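Local structure of putative HAD family hydrolase (Streptomyces avermitilis, 3MMZ) at residues D[115-129]-D[133-146]. The protein is a putative HAD-family phosphohydrolase of the KdsC type, the C-terminal domain of a longer protein that probably also activates N-acylneuraminates with CTP. Sequence-based numbering, arbitrary orientation.
Sequences LPCFALVGWPVAVAS and VVRGAARAVTTVPG. With CA (calcium ion), chain F.
Ala137 presents its methyl as a small knob to the hollow between Leu115 and Phe118, 3.6 Å from Leu115 CD2 and against the edge of the Phe118 ring. Beside it, Val134 CG1 meets that ring at CE2 (3.5 Å) and CZ, the two side chains crossing at about a right angle, while Pro124 CB lies over one face of the ring. Deeper in, the methyls of Ala126 and Ala138 touch at 3.6 Å, consistent with the close approach of helix 133-137 to strand 123-126, their axes 7.3 Å apart. At the exposed end of the contact, Arg139 runs fully extended from a CG anti to its backbone N (chi1 -174°) and spreads its guanidinium flat over the six-membered ring of Trp123, planes 8° apart, a cation-pi stack with CZ 3.5 Å from the ring centroid. NH1 also donates in the guanidinium plane to Gly122 O (2.9 Å), which fixes the group's rotation. An alanine in place of Trp123 would probably leave the guanidinium without its aromatic platform, held by the Gly122 bond alone within this contact. Farther along, Thr142 OG1 donates to Val144 O (2.7 Å) and weakly accepts Ala128 N. Gly136 O and Ala138 O bind a calcium ion shared with a second subunit. Strand 123-126, helix 132-137 and strand 140-141 form a beta-alpha-beta unit at one edge of the Rossmann-like HAD sheet, with helix 115-120 packed beside its helix; strand 123-126 lies between strands 105-109 and 140-141, with helix 150-159 against Val125 and Thr142.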
loop_
_atom_site.group_PDB
_atom_site.type_symbol
_atom_site.label_atom_id
_atom_site.label_comp_id
_atom_site.label_asym_id
_atom_site.label_seq_id
_atom_site.Cartn_x
_atom_site.Cartn_y
_atom_site.Cartn_z
ATOM N N LEU D 115 18.319 -7.611 -21.852
ATOM C CA LEU D 115 18.110 -6.736 -23.007
ATOM C C LEU D 115 18.564 -7.356 -24.333
ATOM O O LEU D 115 17.871 -7.211 -25.329
ATOM C CB LEU D 115 18.722 -5.341 -22.791
ATOM C CG LEU D 115 18.038 -4.521 -21.679
ATOM C CD1 LEU D 115 18.882 -3.278 -21.382
ATOM C CD2 LEU D 115 16.614 -4.144 -22.074
ATOM N N PRO D 116 19.712 -8.065 -24.346
ATOM C CA PRO D 116 20.076 -8.740 -25.604
ATOM C C PRO D 116 19.082 -9.842 -26.032
ATOM O O PRO D 116 18.877 -10.046 -27.235
ATOM C CB PRO D 116 21.475 -9.317 -25.310
ATOM C CG PRO D 116 22.024 -8.435 -24.233
ATOM C CD PRO D 116 20.812 -8.101 -23.367
ATOM N N CYS D 117 18.468 -10.543 -25.079
ATOM C CA CYS D 117 17.413 -11.508 -25.420
ATOM C C CYS D 117 16.178 -10.794 -25.961
ATOM O O CYS D 117 15.578 -11.249 -26.934
ATOM C CB CYS D 117 17.017 -12.372 -24.218
ATOM S SG CYS D 117 18.285 -13.562 -23.769
ATOM N N PHE D 118 15.823 -9.674 -25.325
ATOM C CA PHE D 118 14.706 -8.826 -25.750
ATOM C C PHE D 118 14.872 -8.447 -27.229
ATOM O O PHE D 118 13.925 -8.556 -27.999
ATOM C CB PHE D 118 14.636 -7.547 -24.886
ATOM C CG PHE D 118 13.796 -7.667 -23.635
ATOM C CD1 PHE D 118 13.591 -8.891 -23.005
ATOM C CD2 PHE D 118 13.216 -6.521 -23.076
ATOM C CE1 PHE D 118 12.799 -8.978 -21.846
ATOM C CE2 PHE D 118 12.439 -6.589 -21.924
ATOM C CZ PHE D 118 12.219 -7.820 -21.308
ATOM N N ALA D 119 16.078 -8.022 -27.611
ATOM C CA ALA D 119 16.380 -7.623 -28.999
ATOM C C ALA D 119 16.245 -8.773 -30.002
ATOM O O ALA D 119 15.913 -8.549 -31.170
ATOM C CB ALA D 119 17.779 -6.991 -29.104
ATOM N N LEU D 120 16.525 -9.988 -29.542
ATOM C CA LEU D 120 16.456 -11.195 -30.368
ATOM C C LEU D 120 15.023 -11.615 -30.731
ATOM O O LEU D 120 14.783 -12.105 -31.834
ATOM C CB LEU D 120 17.134 -12.357 -29.632
ATOM C CG LEU D 120 18.025 -13.435 -30.264
ATOM C CD1 LEU D 120 17.603 -13.886 -31.669
ATOM C CD2 LEU D 120 19.463 -12.950 -30.282
ATOM N N VAL D 121 14.081 -11.444 -29.806
ATOM C CA VAL D 121 12.771 -12.095 -29.938
ATOM C C VAL D 121 11.651 -11.149 -30.355
ATOM O O VAL D 121 11.770 -9.932 -30.220
ATOM C CB VAL D 121 12.366 -12.854 -28.659
ATOM C CG1 VAL D 121 13.431 -13.878 -28.287
ATOM C CG2 VAL D 121 12.110 -11.874 -27.485
ATOM N N GLY D 122 10.568 -11.726 -30.866
ATOM C CA GLY D 122 9.418 -10.956 -31.327
ATOM C C GLY D 122 8.624 -10.337 -30.190
ATOM O O GLY D 122 8.146 -9.213 -30.304
ATOM N N TRP D 123 8.513 -11.067 -29.083
ATOM C CA TRP D 123 7.635 -10.666 -27.991
ATOM C C TRP D 123 8.363 -10.595 -26.643
ATOM O O TRP D 123 8.156 -11.459 -25.784
ATOM C CB TRP D 123 6.420 -11.608 -27.929
ATOM C CG TRP D 123 5.454 -11.402 -29.071
ATOM C CD1 TRP D 123 5.475 -12.018 -30.295
ATOM C CD2 TRP D 123 4.330 -10.517 -29.085
ATOM N NE1 TRP D 123 4.434 -11.565 -31.070
ATOM C CE2 TRP D 123 3.712 -10.646 -30.347
ATOM C CE3 TRP D 123 3.783 -9.621 -28.145
ATOM C CZ2 TRP D 123 2.569 -9.918 -30.699
ATOM C CZ3 TRP D 123 2.647 -8.895 -28.500
ATOM C CH2 TRP D 123 2.057 -9.048 -29.767
ATOM N N PRO D 124 9.223 -9.571 -26.451
ATOM C CA PRO D 124 9.862 -9.428 -25.145
ATOM C C PRO D 124 8.850 -8.876 -24.150
ATOM O O PRO D 124 8.110 -7.954 -24.490
ATOM C CB PRO D 124 10.964 -8.393 -25.396
ATOM C CG PRO D 124 10.523 -7.631 -26.608
ATOM C CD PRO D 124 9.753 -8.599 -27.439
ATOM N N VAL D 125 8.821 -9.456 -22.951
ATOM C CA VAL D 125 7.862 -9.063 -21.907
ATOM C C VAL D 125 8.621 -8.792 -20.607
ATOM O O VAL D 125 9.475 -9.590 -20.175
ATOM C CB VAL D 125 6.754 -10.141 -21.679
ATOM C CG1 VAL D 125 5.768 -9.681 -20.597
ATOM C CG2 VAL D 125 6.001 -10.461 -22.995
ATOM N N ALA D 126 8.337 -7.647 -19.997
ATOM C CA ALA D 126 8.970 -7.282 -18.740
ATOM C C ALA D 126 7.959 -7.487 -17.632
ATOM O O ALA D 126 6.782 -7.141 -17.797
ATOM C CB ALA D 126 9.417 -5.806 -18.774
ATOM N N VAL D 127 8.401 -8.063 -16.513
ATOM C CA VAL D 127 7.577 -8.089 -15.293
ATOM C C VAL D 127 7.461 -6.665 -14.744
ATOM O O VAL D 127 8.304 -5.806 -15.050
ATOM C CB VAL D 127 8.107 -9.090 -14.231
ATOM C CG1 VAL D 127 8.079 -10.512 -14.796
ATOM C CG2 VAL D 127 9.518 -8.729 -13.769
ATOM N N ALA D 128 6.406 -6.413 -13.960
ATOM C CA ALA D 128 6.127 -5.086 -13.417
ATOM C C ALA D 128 7.291 -4.525 -12.614
ATOM O O ALA D 128 7.537 -3.306 -12.629
ATOM C CB ALA D 128 4.860 -5.113 -12.563
ATOM N N SER D 129 8.011 -5.425 -11.941
ATOM C CA SER D 129 9.129 -5.065 -11.070
ATOM C C SER D 129 10.475 -4.947 -11.807
ATOM O O SER D 129 11.519 -4.768 -11.175
ATOM C CB SER D 129 9.255 -6.094 -9.931
ATOM O OG SER D 129 9.217 -7.421 -10.436
ATOM N N VAL D 133 14.742 0.515 -17.537
ATOM C CA VAL D 133 15.037 0.406 -18.981
ATOM C C VAL D 133 14.426 -0.851 -19.610
ATOM O O VAL D 133 14.088 -0.868 -20.792
ATOM C CB VAL D 133 16.558 0.503 -19.305
ATOM C CG1 VAL D 133 17.139 1.816 -18.776
ATOM C CG2 VAL D 133 17.317 -0.688 -18.756
ATOM N N VAL D 134 14.274 -1.891 -18.795
ATOM C CA VAL D 134 13.707 -3.163 -19.241
ATOM C C VAL D 134 12.195 -3.024 -19.463
ATOM O O VAL D 134 11.658 -3.523 -20.450
ATOM C CB VAL D 134 14.027 -4.300 -18.231
ATOM C CG1 VAL D 134 13.409 -5.639 -18.670
ATOM C CG2 VAL D 134 15.537 -4.448 -18.058
ATOM N N ARG D 135 11.511 -2.336 -18.549
ATOM C CA ARG D 135 10.083 -2.048 -18.737
ATOM C C ARG D 135 9.848 -1.312 -20.045
ATOM O O ARG D 135 8.945 -1.661 -20.814
ATOM C CB ARG D 135 9.545 -1.217 -17.575
ATOM C CG ARG D 135 9.319 -1.995 -16.311
ATOM C CD ARG D 135 9.384 -1.069 -15.114
ATOM N NE ARG D 135 8.204 -0.237 -14.886
ATOM C CZ ARG D 135 8.196 1.101 -14.894
ATOM N NH1 ARG D 135 9.311 1.791 -15.163
ATOM N NH2 ARG D 135 7.063 1.762 -14.626
ATOM N N GLY D 136 10.691 -0.323 -20.325
ATOM C CA GLY D 136 10.597 0.422 -21.590
ATOM C C GLY D 136 10.835 -0.450 -22.818
ATOM O O GLY D 136 10.060 -0.418 -23.774
ATOM N N ALA D 137 11.911 -1.237 -22.778
ATOM C CA ALA D 137 12.347 -2.070 -23.905
ATOM C C ALA D 137 11.359 -3.160 -24.301
ATOM O O ALA D 137 11.329 -3.591 -25.449
ATOM C CB ALA D 137 13.705 -2.699 -23.585
ATOM N N ALA D 138 10.568 -3.616 -23.337
ATOM C CA ALA D 138 9.573 -4.653 -23.568
ATOM C C ALA D 138 8.489 -4.240 -24.565
ATOM O O ALA D 138 8.198 -3.049 -24.756
ATOM C CB ALA D 138 8.939 -5.058 -22.247
ATOM N N ARG D 139 7.890 -5.243 -25.186
ATOM C CA ARG D 139 6.735 -5.036 -26.051
ATOM C C ARG D 139 5.443 -5.052 -25.225
ATOM O O ARG D 139 4.437 -4.444 -25.605
ATOM C CB ARG D 139 6.722 -6.109 -27.140
ATOM C CG ARG D 139 5.651 -5.943 -28.195
ATOM C CD ARG D 139 5.875 -6.915 -29.343
ATOM N NE ARG D 139 4.809 -6.837 -30.340
ATOM C CZ ARG D 139 4.818 -7.494 -31.505
ATOM N NH1 ARG D 139 5.836 -8.283 -31.834
ATOM N NH2 ARG D 139 3.804 -7.364 -32.344
ATOM N N ALA D 140 5.487 -5.740 -24.089
ATOM C CA ALA D 140 4.377 -5.801 -23.147
ATOM C C ALA D 140 4.951 -5.818 -21.724
ATOM O O ALA D 140 6.082 -6.277 -21.518
ATOM C CB ALA D 140 3.535 -7.035 -23.410
ATOM N N VAL D 141 4.190 -5.301 -20.751
ATOM C CA VAL D 141 4.663 -5.216 -19.366
ATOM C C VAL D 141 3.548 -5.754 -18.484
ATOM O O VAL D 141 2.393 -5.351 -18.636
ATOM C CB VAL D 141 4.997 -3.748 -18.953
ATOM C CG1 VAL D 141 5.516 -3.664 -17.517
ATOM C CG2 VAL D 141 6.019 -3.108 -19.921
ATOM N N THR D 142 3.873 -6.674 -17.579
ATOM C CA THR D 142 2.839 -7.218 -16.698
ATOM C C THR D 142 2.480 -6.180 -15.639
ATOM O O THR D 142 3.246 -5.238 -15.400
ATOM C CB THR D 142 3.270 -8.533 -16.006
ATOM O OG1 THR D 142 4.307 -8.255 -15.056
ATOM C CG2 THR D 142 3.745 -9.566 -17.026
ATOM N N THR D 143 1.309 -6.339 -15.021
ATOM C CA THR D 143 0.934 -5.497 -13.887
ATOM C C THR D 143 1.443 -6.104 -12.579
ATOM O O THR D 143 1.721 -5.394 -11.614
ATOM C CB THR D 143 -0.602 -5.323 -13.800
ATOM O OG1 THR D 143 -1.215 -6.604 -13.631
ATOM C CG2 THR D 143 -1.139 -4.697 -15.047
ATOM N N VAL D 144 1.569 -7.430 -12.560
ATOM C CA VAL D 144 1.966 -8.175 -11.366
ATOM C C VAL D 144 3.491 -8.320 -11.350
ATOM O O VAL D 144 4.068 -8.674 -12.374
ATOM C CB VAL D 144 1.296 -9.596 -11.395
ATOM C CG1 VAL D 144 1.774 -10.468 -10.265
ATOM C CG2 VAL D 144 -0.235 -9.455 -11.343
ATOM N N PRO D 145 4.150 -8.052 -10.199
ATOM C CA PRO D 145 5.619 -8.178 -10.172
ATOM C C PRO D 145 6.165 -9.618 -10.157
ATOM O O PRO D 145 5.424 -10.563 -9.930
ATOM C CB PRO D 145 6.011 -7.451 -8.882
ATOM C CG PRO D 145 4.812 -7.565 -7.991
ATOM C CD PRO D 145 3.600 -7.604 -8.901
ATOM N N GLY D 146 7.472 -9.768 -10.376
ATOM C CA GLY D 146 8.119 -11.084 -10.320
ATOM C C GLY D 146 7.949 -11.746 -8.954
ATOM O O GLY D 146 8.105 -11.095 -7.911
HETATM CA CA CA F . 7.972 -0.768 -24.920
HETATM O O HOH W 1 5.851 -1.296 -13.911
HETATM O O HOH W 2 9.000 -8.420 -7.375
HETATM O O HOH W 3 7.280 -0.770 -22.689
HETATM O O HOH W 4 7.239 -1.214 -27.290
HETATM O O HOH W 5 9.757 -0.398 -26.691
#